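Local coordinates for 3-HSA hydroxylase, oxygenase (Rhodococcus sp., PDB 2RFQ) that catalyses, as the oxygenase component of a flavin-dependent monooxygenase, the ortho-hydroxylation of the secosteroid phenol 3-HSA to the catechol 3,4-DHSA during bacterial cholesterol breakdown, at the interface of chains A and B and the interface of chains A and C. Coordinates in Å, arbitrary orientation; residue numbers count along the deposited sequence, not the author numbering. Chains: chain A/B/C, 3-HSA hydroxylase, oxygenase.

Contact 1: the interface of chains A and B. Residues chain A 341, 349, 351, 356, 359-360; chain B 184-185, 188.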
ATOM      1  N   PHE A 341       2.143 -15.613  -3.289  1.00  7.83           N
ATOM      2  CA  PHE A 341       3.437 -16.084  -3.784  1.00  8.45           C
ATOM      3  C   PHE A 341       4.531 -15.683  -2.784  1.00  8.69           C
ATOM      4  O   PHE A 341       5.399 -16.497  -2.421  1.00  8.84           O
ATOM      5  CB  PHE A 341       3.670 -15.485  -5.183  1.00  7.67           C
ATOM      6  CG  PHE A 341       5.015 -15.795  -5.778  1.00  8.17           C
ATOM      7  CD1 PHE A 341       5.407 -17.097  -6.017  1.00  8.50           C
ATOM      8  CD2 PHE A 341       5.894 -14.758  -6.096  1.00  8.43           C
ATOM      9  CE1 PHE A 341       6.670 -17.377  -6.589  1.00  8.43           C
ATOM     10  CE2 PHE A 341       7.158 -15.031  -6.670  1.00  7.68           C
ATOM     11  CZ  PHE A 341       7.540 -16.350  -6.901  1.00  9.75           C
ATOM     12  N   LEU A 349       9.250 -21.235  -5.476  1.00  7.96           N
ATOM     13  CA  LEU A 349      10.154 -20.927  -6.597  1.00  7.55           C
ATOM     14  C   LEU A 349      10.333 -22.057  -7.602  1.00  8.35           C
ATOM     15  O   LEU A 349      10.841 -21.843  -8.710  1.00  8.40           O
ATOM     16  CB  LEU A 349      11.552 -20.493  -6.110  1.00  7.13           C
ATOM     17  CG  LEU A 349      11.599 -19.291  -5.179  1.00  6.85           C
ATOM     18  CD1 LEU A 349      13.071 -18.997  -4.896  1.00  8.65           C
ATOM     19  CD2 LEU A 349      10.862 -18.074  -5.776  1.00  6.24           C
ATOM     20  N   ASN A 351      10.376 -24.545 -10.470  1.00  8.84           N
ATOM     21  CA  ASN A 351       9.818 -24.612 -11.823  1.00  9.53           C
ATOM     22  C   ASN A 351       8.777 -25.726 -11.903  1.00  9.96           C
ATOM     23  O   ASN A 351       8.887 -26.756 -11.219  1.00 10.24           O
ATOM     24  CB  ASN A 351      10.909 -24.826 -12.885  1.00  9.78           C
ATOM     25  CG  ASN A 351      11.766 -23.592 -13.085  1.00 11.25           C
ATOM     26  OD1 ASN A 351      11.318 -22.463 -12.838  1.00 13.80           O
ATOM     27  ND2 ASN A 351      13.006 -23.796 -13.509  1.00 16.19           N
ATOM     28  N   GLN A 356       3.834 -20.157  -8.866  1.00  7.31           N
ATOM     29  CA  GLN A 356       4.735 -19.266  -9.618  1.00  6.70           C
ATOM     30  C   GLN A 356       4.222 -19.064 -11.056  1.00  6.84           C
ATOM     31  O   GLN A 356       4.454 -18.008 -11.653  1.00  6.99           O
ATOM     32  CB  GLN A 356       6.189 -19.745  -9.611  1.00  7.14           C
ATOM     33  CG  GLN A 356       6.383 -21.175 -10.093  1.00  7.81           C
ATOM     34  CD  GLN A 356       6.583 -21.288 -11.613  1.00  9.99           C
ATOM     35  OE1 GLN A 356       7.202 -20.424 -12.238  1.00  8.56           O
ATOM     36  NE2 GLN A 356       6.106 -22.405 -12.204  1.00  9.24           N
ATOM     37  N   TRP A 359       1.414 -16.596 -10.982  1.00  6.76           N
ATOM     38  CA  TRP A 359       2.069 -15.300 -10.715  1.00  7.03           C
ATOM     39  C   TRP A 359       2.587 -14.690 -12.015  1.00  6.52           C
ATOM     40  O   TRP A 359       2.231 -13.564 -12.354  1.00  6.37           O
ATOM     41  CB  TRP A 359       3.189 -15.517  -9.663  1.00  7.01           C
ATOM     42  CG  TRP A 359       3.995 -14.310  -9.297  1.00  5.88           C
ATOM     43  CD1 TRP A 359       3.565 -13.167  -8.653  1.00  7.91           C
ATOM     44  CD2 TRP A 359       5.380 -14.127  -9.568  1.00  7.59           C
ATOM     45  NE1 TRP A 359       4.624 -12.282  -8.503  1.00  8.21           N
ATOM     46  CE2 TRP A 359       5.746 -12.847  -9.054  1.00  7.98           C
ATOM     47  CE3 TRP A 359       6.354 -14.919 -10.191  1.00  8.37           C
ATOM     48  CZ2 TRP A 359       7.069 -12.360  -9.127  1.00  9.48           C
ATOM     49  CZ3 TRP A 359       7.673 -14.425 -10.273  1.00  9.53           C
ATOM     50  CH2 TRP A 359       8.002 -13.163  -9.766  1.00  9.12           C
ATOM     51  N   ARG A 360       3.392 -15.444 -12.768  1.00  6.66           N
ATOM     52  CA  ARG A 360       3.907 -14.919 -14.042  1.00  5.86           C
ATOM     53  C   ARG A 360       2.798 -14.653 -15.032  1.00  5.95           C
ATOM     54  O   ARG A 360       2.798 -13.628 -15.743  1.00  6.19           O
ATOM     55  CB  ARG A 360       4.911 -15.893 -14.637  1.00  6.21           C
ATOM     56  CG  ARG A 360       6.235 -15.897 -13.836  1.00  7.40           C
ATOM     57  CD  ARG A 360       7.248 -16.868 -14.457  1.00  8.07           C
ATOM     58  NE  ARG A 360       6.842 -18.272 -14.313  1.00  8.46           N
ATOM     59  CZ  ARG A 360       6.306 -19.025 -15.275  1.00  8.06           C
ATOM     60  NH1 ARG A 360       6.074 -18.532 -16.496  1.00  9.13           N
ATOM     61  NH2 ARG A 360       5.981 -20.283 -15.016  1.00 10.29           N
TER
ATOM     62  N   VAL B 184      14.572 -23.345 -10.731  1.00 10.55           N
ATOM     63  CA  VAL B 184      13.705 -22.355 -10.064  1.00 10.47           C
ATOM     64  C   VAL B 184      13.370 -21.196 -10.998  1.00  9.76           C
ATOM     65  O   VAL B 184      13.978 -21.043 -12.061  1.00 10.95           O
ATOM     66  CB  VAL B 184      14.423 -21.755  -8.829  1.00 10.45           C
ATOM     67  CG1 VAL B 184      14.523 -22.772  -7.689  1.00 11.36           C
ATOM     68  CG2 VAL B 184      15.784 -21.207  -9.224  1.00 11.11           C
ATOM     69  N   VAL B 185      12.428 -20.349 -10.579  1.00  8.42           N
ATOM     70  CA  VAL B 185      11.904 -19.285 -11.438  1.00  8.57           C
ATOM     71  C   VAL B 185      12.782 -18.021 -11.505  1.00  8.50           C
ATOM     72  O   VAL B 185      12.668 -17.227 -12.435  1.00  9.43           O
ATOM     73  CB  VAL B 185      10.480 -18.879 -10.958  1.00  8.57           C
ATOM     74  CG1 VAL B 185      10.567 -18.216  -9.584  1.00  8.49           C
ATOM     75  CG2 VAL B 185       9.759 -17.999 -11.969  1.00  8.55           C
ATOM     76  N   ARG B 188      18.254 -18.025 -11.314  1.00  8.89           N
ATOM     77  CA  ARG B 188      18.555 -19.269 -12.032  1.00  9.90           C
ATOM     78  C   ARG B 188      20.053 -19.505 -12.183  1.00  9.54           C
ATOM     79  O   ARG B 188      20.525 -20.644 -12.086  1.00 10.42           O
ATOM     80  CB  ARG B 188      17.892 -19.278 -13.405  1.00 10.26           C
ATOM     81  CG  ARG B 188      16.426 -19.464 -13.273  1.00 10.73           C
ATOM     82  CD  ARG B 188      15.706 -19.382 -14.609  1.00 15.52           C
ATOM     83  NE  ARG B 188      14.395 -19.990 -14.429  1.00 20.95           N
ATOM     84  CZ  ARG B 188      13.412 -19.966 -15.323  1.00 24.93           C
ATOM     85  NH1 ARG B 188      13.550 -19.302 -16.471  1.00 25.70           N
ATOM     86  NH2 ARG B 188      12.267 -20.587 -15.046  1.00 26.56           N
TER
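The B:Arg188 guanidinium meets the amide of A:Asn351 at its edge, with A:Asn351 OD1 and B:Val184 O both in its plane and the carbonyl B:Val185 O over one face, toward the rim. The amide and guanidinium planes stand 77° apart, and B:Arg188 NH2 approaches the amide oxygen A:Asn351 OD1, 3.0 Å away, from above the carbonyl plane and not on a lone pair. On its own chain B:Arg188 NE binds the backbone oxygen B:Val184 O almost straight, which is likely to hold the guanidinium in position for its partner across this homotetramer interface. Deeper in chain A, the A:Trp359 ring carries A:Phe341 CE2 over the centre of one face and the backbone oxygen A:Gln356 O in plane at its edge. B:Val185 is the residue that chain A buries most here. Its backbone N gives a hydrogen bond of 2.9 Å to A:Leu349 O, at the end of the 3-10 helix 345-349. Its chi1 of 67° puts CG1 against A:Leu349 CD2 and CG2, anti to the backbone N, on A:Gln356 OE1 and A:Arg360. A:Arg360 clasps A:Gln356 side-on, NE and NH2 each 3.0 Å from OE1 and on the same face of its plane. B:Val185 CG2 lies 3.7 Å from A:Arg360 CD.

Contact 2: the interface of chains A and C. Residues chain A 277, 280-281, 284-285; chain C 374, 377-378.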
ATOM      1  N   PRO A 277       0.603 -16.268  12.357  1.00 11.87           N
ATOM      2  CA  PRO A 277      -0.562 -15.442  12.113  1.00 10.60           C
ATOM      3  C   PRO A 277      -0.402 -14.607  10.849  1.00 10.18           C
ATOM      4  O   PRO A 277      -1.399 -14.196  10.262  1.00  9.06           O
ATOM      5  CB  PRO A 277      -0.638 -14.540  13.358  1.00 11.31           C
ATOM      6  CG  PRO A 277       0.767 -14.458  13.858  1.00 11.03           C
ATOM      7  CD  PRO A 277       1.399 -15.800  13.513  1.00 12.50           C
ATOM      8  N   LYS A 280      -1.690 -16.461   7.869  1.00  6.62           N
ATOM      9  CA  LYS A 280      -3.157 -16.455   7.957  1.00  7.68           C
ATOM     10  C   LYS A 280      -3.713 -15.127   7.479  1.00  7.25           C
ATOM     11  O   LYS A 280      -4.709 -15.076   6.722  1.00  8.19           O
ATOM     12  CB  LYS A 280      -3.603 -16.739   9.382  1.00  7.18           C
ATOM     13  CG  LYS A 280      -3.257 -18.156   9.816  1.00  7.10           C
ATOM     14  CD  LYS A 280      -3.599 -18.390  11.276  1.00  7.96           C
ATOM     15  CE  LYS A 280      -3.314 -19.830  11.679  1.00 10.01           C
ATOM     16  NZ  LYS A 280      -3.633 -20.004  13.141  1.00 11.88           N
ATOM     17  N   VAL A 281      -3.078 -14.026   7.893  1.00  7.33           N
ATOM     18  CA  VAL A 281      -3.564 -12.705   7.458  1.00  7.34           C
ATOM     19  C   VAL A 281      -3.450 -12.537   5.925  1.00  7.98           C
ATOM     20  O   VAL A 281      -4.349 -12.008   5.261  1.00  9.18           O
ATOM     21  CB  VAL A 281      -2.810 -11.570   8.189  1.00  7.87           C
ATOM     22  CG1 VAL A 281      -3.055 -10.216   7.495  1.00  9.81           C
ATOM     23  CG2 VAL A 281      -3.232 -11.572   9.659  1.00  7.70           C
ATOM     24  N   ALA A 284      -6.320 -14.203   4.359  1.00  6.75           N
ATOM     25  CA  ALA A 284      -7.553 -13.443   4.544  1.00  6.90           C
ATOM     26  C   ALA A 284      -7.603 -12.266   3.577  1.00  7.59           C
ATOM     27  O   ALA A 284      -8.627 -12.022   2.933  1.00  8.19           O
ATOM     28  CB  ALA A 284      -7.683 -12.960   5.987  1.00  7.50           C
ATOM     29  N   GLU A 285      -6.502 -11.521   3.489  1.00  6.76           N
ATOM     30  CA  GLU A 285      -6.453 -10.368   2.577  1.00  8.14           C
ATOM     31  C   GLU A 285      -6.690 -10.786   1.127  1.00  8.66           C
ATOM     32  O   GLU A 285      -7.525 -10.194   0.423  1.00  8.68           O
ATOM     33  CB  GLU A 285      -5.101  -9.662   2.674  1.00  8.54           C
ATOM     34  CG  GLU A 285      -4.858  -9.020   4.041  1.00  9.32           C
ATOM     35  CD  GLU A 285      -3.426  -8.530   4.158  1.00 11.43           C
ATOM     36  OE1 GLU A 285      -2.535  -9.132   3.508  1.00 12.92           O
ATOM     37  OE2 GLU A 285      -3.207  -7.541   4.878  1.00 13.90           O
TER
ATOM     38  N   GLU C 374      -6.913  -7.876  12.321  1.00  7.64           N
ATOM     39  CA  GLU C 374      -6.117  -9.102  12.475  1.00  7.84           C
ATOM     40  C   GLU C 374      -6.910 -10.150  13.236  1.00  6.97           C
ATOM     41  O   GLU C 374      -6.761 -11.342  12.985  1.00  7.20           O
ATOM     42  CB  GLU C 374      -4.820  -8.797  13.207  1.00  8.64           C
ATOM     43  CG  GLU C 374      -3.857  -8.053  12.311  1.00 10.83           C
ATOM     44  CD  GLU C 374      -3.979  -6.532  12.400  1.00 12.75           C
ATOM     45  OE1 GLU C 374      -4.785  -5.984  13.206  1.00 11.68           O
ATOM     46  OE2 GLU C 374      -3.230  -5.886  11.633  1.00 15.21           O
ATOM     47  N   TYR C 377      -8.978 -11.719  10.567  1.00  6.32           N
ATOM     48  CA  TYR C 377      -8.129 -12.315   9.519  1.00  6.40           C
ATOM     49  C   TYR C 377      -7.461 -13.584   9.993  1.00  6.42           C
ATOM     50  O   TYR C 377      -7.454 -14.598   9.273  1.00  7.30           O
ATOM     51  CB  TYR C 377      -7.084 -11.320   9.027  1.00  6.51           C
ATOM     52  CG  TYR C 377      -7.623 -10.077   8.344  1.00  5.79           C
ATOM     53  CD1 TYR C 377      -8.887 -10.061   7.732  1.00  5.84           C
ATOM     54  CD2 TYR C 377      -6.811  -8.952   8.203  1.00  5.52           C
ATOM     55  CE1 TYR C 377      -9.367  -8.900   7.067  1.00  5.96           C
ATOM     56  CE2 TYR C 377      -7.270  -7.794   7.541  1.00  6.64           C
ATOM     57  CZ  TYR C 377      -8.547  -7.778   6.999  1.00  6.61           C
ATOM     58  OH  TYR C 377      -8.989  -6.638   6.349  1.00  6.81           O
ATOM     59  N   VAL C 378      -6.912 -13.547  11.203  1.00  5.76           N
ATOM     60  CA  VAL C 378      -6.243 -14.732  11.753  1.00  6.58           C
ATOM     61  C   VAL C 378      -7.257 -15.873  11.925  1.00  6.77           C
ATOM     62  O   VAL C 378      -6.978 -17.023  11.554  1.00  7.55           O
ATOM     63  CB  VAL C 378      -5.494 -14.407  13.076  1.00  6.96           C
ATOM     64  CG1 VAL C 378      -4.982 -15.666  13.720  1.00  8.22           C
ATOM     65  CG2 VAL C 378      -4.294 -13.536  12.737  1.00  7.12           C
TER
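A:Val281 and C:Val378 hold the same side-chain torsion, with CG1 anti to the backbone N (chi1 166° and 172°), and this leaves each CG2 beside its own backbone N, where the two methyls meet at 3.8 Å. The side chains cross at a slant, and C:Val378 CG2 also touches the ring carbon A:Pro277 CB, likewise at 3.8 Å. C:Tyr377 has CG anti to its carbonyl carbon (chi1 -64°), a setting that lays CB and the near end of the ring against chain A. A:Ala284 CB packs against this root of the ring, 3.5 Å from C:Tyr377 CB and 3.6 Å from C:Tyr377 CD1. The small side chain probably allows the two helices to approach closely here. A:Val281 bridges both partners: CG2 reaches C:Tyr377 CB at 3.9 Å, and CG1 lies 4.0 Å from C:Tyr377 CD2, on the same side of the ring plane as A:Ala284 CB. A:Lys280 contributes the methylenes of its aliphatic stem, extended beyond CG, with CD 3.9 Å from C:Val378 CG1. A:Glu285 and C:Glu374 border the patch with little surface hidden. The apolar seam lies between the first turns of the long helix 277-309 of chain A and the helix 373-384 near the C-terminus of chain C, part of a two-fold interface in the homotetramer.

Contact 3: the interface of chains A and C. Residues chain A 324, 380, 384; chain C 253, 283-284, 287-288.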
ATOM      1  N   ARG A 324     -13.964   1.445 -14.330  1.00  5.73           N
ATOM      2  CA  ARG A 324     -13.284   1.708 -13.048  1.00  5.40           C
ATOM      3  C   ARG A 324     -13.010   0.413 -12.285  1.00  5.50           C
ATOM      4  O   ARG A 324     -11.892   0.145 -11.884  1.00  6.71           O
ATOM      5  CB  ARG A 324     -14.140   2.654 -12.200  1.00  5.70           C
ATOM      6  CG  ARG A 324     -13.598   2.869 -10.777  1.00  5.29           C
ATOM      7  CD  ARG A 324     -14.666   3.488  -9.842  1.00  6.49           C
ATOM      8  NE  ARG A 324     -15.674   2.493  -9.516  1.00  7.11           N
ATOM      9  CZ  ARG A 324     -16.856   2.753  -8.957  1.00  7.85           C
ATOM     10  NH1 ARG A 324     -17.224   4.016  -8.642  1.00  7.54           N
ATOM     11  NH2 ARG A 324     -17.675   1.741  -8.681  1.00  7.71           N
ATOM     12  N   TYR A 380     -13.068   7.919 -15.412  1.00  6.11           N
ATOM     13  CA  TYR A 380     -14.120   7.884 -14.395  1.00  6.52           C
ATOM     14  C   TYR A 380     -14.169   9.221 -13.645  1.00  6.40           C
ATOM     15  O   TYR A 380     -15.249   9.813 -13.469  1.00  6.71           O
ATOM     16  CB  TYR A 380     -13.879   6.738 -13.407  1.00  6.94           C
ATOM     17  CG  TYR A 380     -14.865   6.791 -12.266  1.00  7.48           C
ATOM     18  CD1 TYR A 380     -16.144   6.241 -12.402  1.00  8.55           C
ATOM     19  CD2 TYR A 380     -14.535   7.428 -11.068  1.00  8.77           C
ATOM     20  CE1 TYR A 380     -17.050   6.307 -11.360  1.00  7.76           C
ATOM     21  CE2 TYR A 380     -15.440   7.519 -10.044  1.00  8.82           C
ATOM     22  CZ  TYR A 380     -16.683   6.949 -10.181  1.00  8.27           C
ATOM     23  OH  TYR A 380     -17.576   7.041  -9.127  1.00 10.70           O
ATOM     24  N   GLU A 384     -17.094  12.109 -13.138  1.00  8.88           N
ATOM     25  CA  GLU A 384     -17.614  12.603 -11.844  1.00  9.88           C
ATOM     26  C   GLU A 384     -17.615  14.126 -11.753  1.00 10.99           C
ATOM     27  O   GLU A 384     -18.497  14.726 -11.092  1.00 11.64           O
ATOM     28  CB  GLU A 384     -16.816  12.032 -10.673  1.00  9.93           C
ATOM     29  CG  GLU A 384     -16.977  10.533 -10.476  1.00 10.18           C
ATOM     30  CD  GLU A 384     -18.403  10.194 -10.114  1.00 11.99           C
ATOM     31  OE1 GLU A 384     -18.758  10.245  -8.913  1.00 11.95           O
ATOM     32  OE2 GLU A 384     -19.185   9.905 -11.042  1.00 13.45           O
TER
ATOM     33  N   TYR C 253     -17.331  10.911   0.253  1.00 11.27           N
ATOM     34  CA  TYR C 253     -17.174  10.901  -1.197  1.00 12.07           C
ATOM     35  C   TYR C 253     -18.087  11.945  -1.874  1.00 11.88           C
ATOM     36  O   TYR C 253     -17.624  12.748  -2.701  1.00 13.55           O
ATOM     37  CB  TYR C 253     -17.469   9.503  -1.765  1.00 12.13           C
ATOM     38  CG  TYR C 253     -17.296   9.457  -3.258  1.00 11.79           C
ATOM     39  CD1 TYR C 253     -16.030   9.235  -3.819  1.00 12.09           C
ATOM     40  CD2 TYR C 253     -18.388   9.655  -4.114  1.00 12.74           C
ATOM     41  CE1 TYR C 253     -15.858   9.217  -5.196  1.00 11.14           C
ATOM     42  CE2 TYR C 253     -18.221   9.621  -5.511  1.00 11.64           C
ATOM     43  CZ  TYR C 253     -16.946   9.402  -6.028  1.00 11.91           C
ATOM     44  OH  TYR C 253     -16.784   9.374  -7.398  1.00 13.28           O
ATOM     45  N   ILE C 283     -10.367   9.790  -6.724  1.00  8.29           N
ATOM     46  CA  ILE C 283     -11.807   9.563  -6.625  0.50  7.92           C
ATOM     47  C   ILE C 283     -12.230   8.244  -7.257  1.00  8.42           C
ATOM     48  O   ILE C 283     -13.144   7.604  -6.749  1.00  8.86           O
ATOM     49  CB  ILE C 283     -12.704  10.762  -7.062  0.50  8.15           C
ATOM     50  CG1 ILE C 283     -12.462  11.162  -8.515  0.50  6.73           C
ATOM     51  CG2 ILE C 283     -12.574  11.940  -6.079  0.50  7.58           C
ATOM     52  CD1 ILE C 283     -13.575  12.055  -9.052  0.50  8.31           C
ATOM     53  N   ALA C 284     -11.559   7.802  -8.323  1.00  7.84           N
ATOM     54  CA  ALA C 284     -11.814   6.460  -8.864  1.00  8.20           C
ATOM     55  C   ALA C 284     -11.508   5.366  -7.843  1.00  8.27           C
ATOM     56  O   ALA C 284     -12.309   4.437  -7.628  1.00  8.80           O
ATOM     57  CB  ALA C 284     -10.987   6.235 -10.148  1.00  8.59           C
ATOM     58  N   SER C 287     -14.054   5.636  -4.742  1.00  7.99           N
ATOM     59  CA  SER C 287     -15.429   5.191  -5.048  1.00  8.10           C
ATOM     60  C   SER C 287     -15.464   3.668  -5.259  1.00  8.19           C
ATOM     61  O   SER C 287     -16.388   2.986  -4.786  1.00  8.00           O
ATOM     62  CB  SER C 287     -15.983   5.919  -6.265  1.00  8.24           C
ATOM     63  OG  SER C 287     -15.164   5.704  -7.386  1.00  8.90           O
ATOM     64  N   SER C 288     -14.425   3.119  -5.907  1.00  7.46           N
ATOM     65  CA  SER C 288     -14.429   1.671  -6.160  1.00  8.17           C
ATOM     66  C   SER C 288     -14.308   0.888  -4.858  1.00  8.29           C
ATOM     67  O   SER C 288     -15.030  -0.101  -4.642  1.00  8.76           O
ATOM     68  CB  SER C 288     -13.303   1.271  -7.133  1.00  8.04           C
ATOM     69  OG  SER C 288     -13.329  -0.135  -7.338  1.00  6.82           O
TER
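Every residue here has helical backbone angles, the helices 316-344 and 373-384 of chain A facing 233-264 and 277-309 of chain C. They belong to the helical part of the acyl-CoA dehydrogenase-like fold of the HpaH/HsaA monooxygenases. The phenols of A:Tyr380 and C:Tyr253 approach from opposite directions, and A:Tyr380 OH donates to C:Tyr253 OH at 3.0 Å. C:Tyr253 OH in turn donates to the carboxylate oxygen A:Glu384 OE1, 2.6 Å away, giving a chain of bonds from phenol to phenol to carboxylate. That oxygen lies at the edge of the C:Tyr253 ring, in its plane, and is met on its anti side, 34° out of the carboxylate plane. The bend of A:Glu384 at chi2 (-64°) turns the acid toward the phenol, while its CB packs on C:Ile283 CD1 at 3.6 Å. A:Arg324 threads between A:Tyr380 and chain C: its CD stands 3.8 Å above the centre of the tyrosine ring, and one guanidinium face covers C:Ser288 CA toward the rim. Its NH1 makes a weak hydrogen bond of 2.9 Å to C:Ser287 OG. An alanine in place of A:Arg324 would probably leave C:Ser287 OG without that donor and open a gap over the A:Tyr380 ring face. The C:Ser287 hydroxyl can donate within its helix to C:Ile283 O (2.8 Å from OG) or share its hydrogen with C:Ala284 O, which it meets from above the carbonyl plane.

Contacts 2 and 3 belong to the same A–C interface, with C-alpha centres about 28 Å apart, and use helices 277-309 and 373-384 with the chains' roles exchanged. Ala284 serves in both, A:Ala284 against C:Tyr377 in contact 2 and C:Ala284 against A:Tyr380 in contact 3, so by the two-fold symmetry one helix pair presents an apolar and a polar stretch side by side. Contact 1 joins A to B, about 24 Å from contact 2 and 35 Å from contact 3. Helix 316-344, at the margin of contact 1 and bonding directly in contact 3, may couple the A–B and A–C interfaces of the homotetramer.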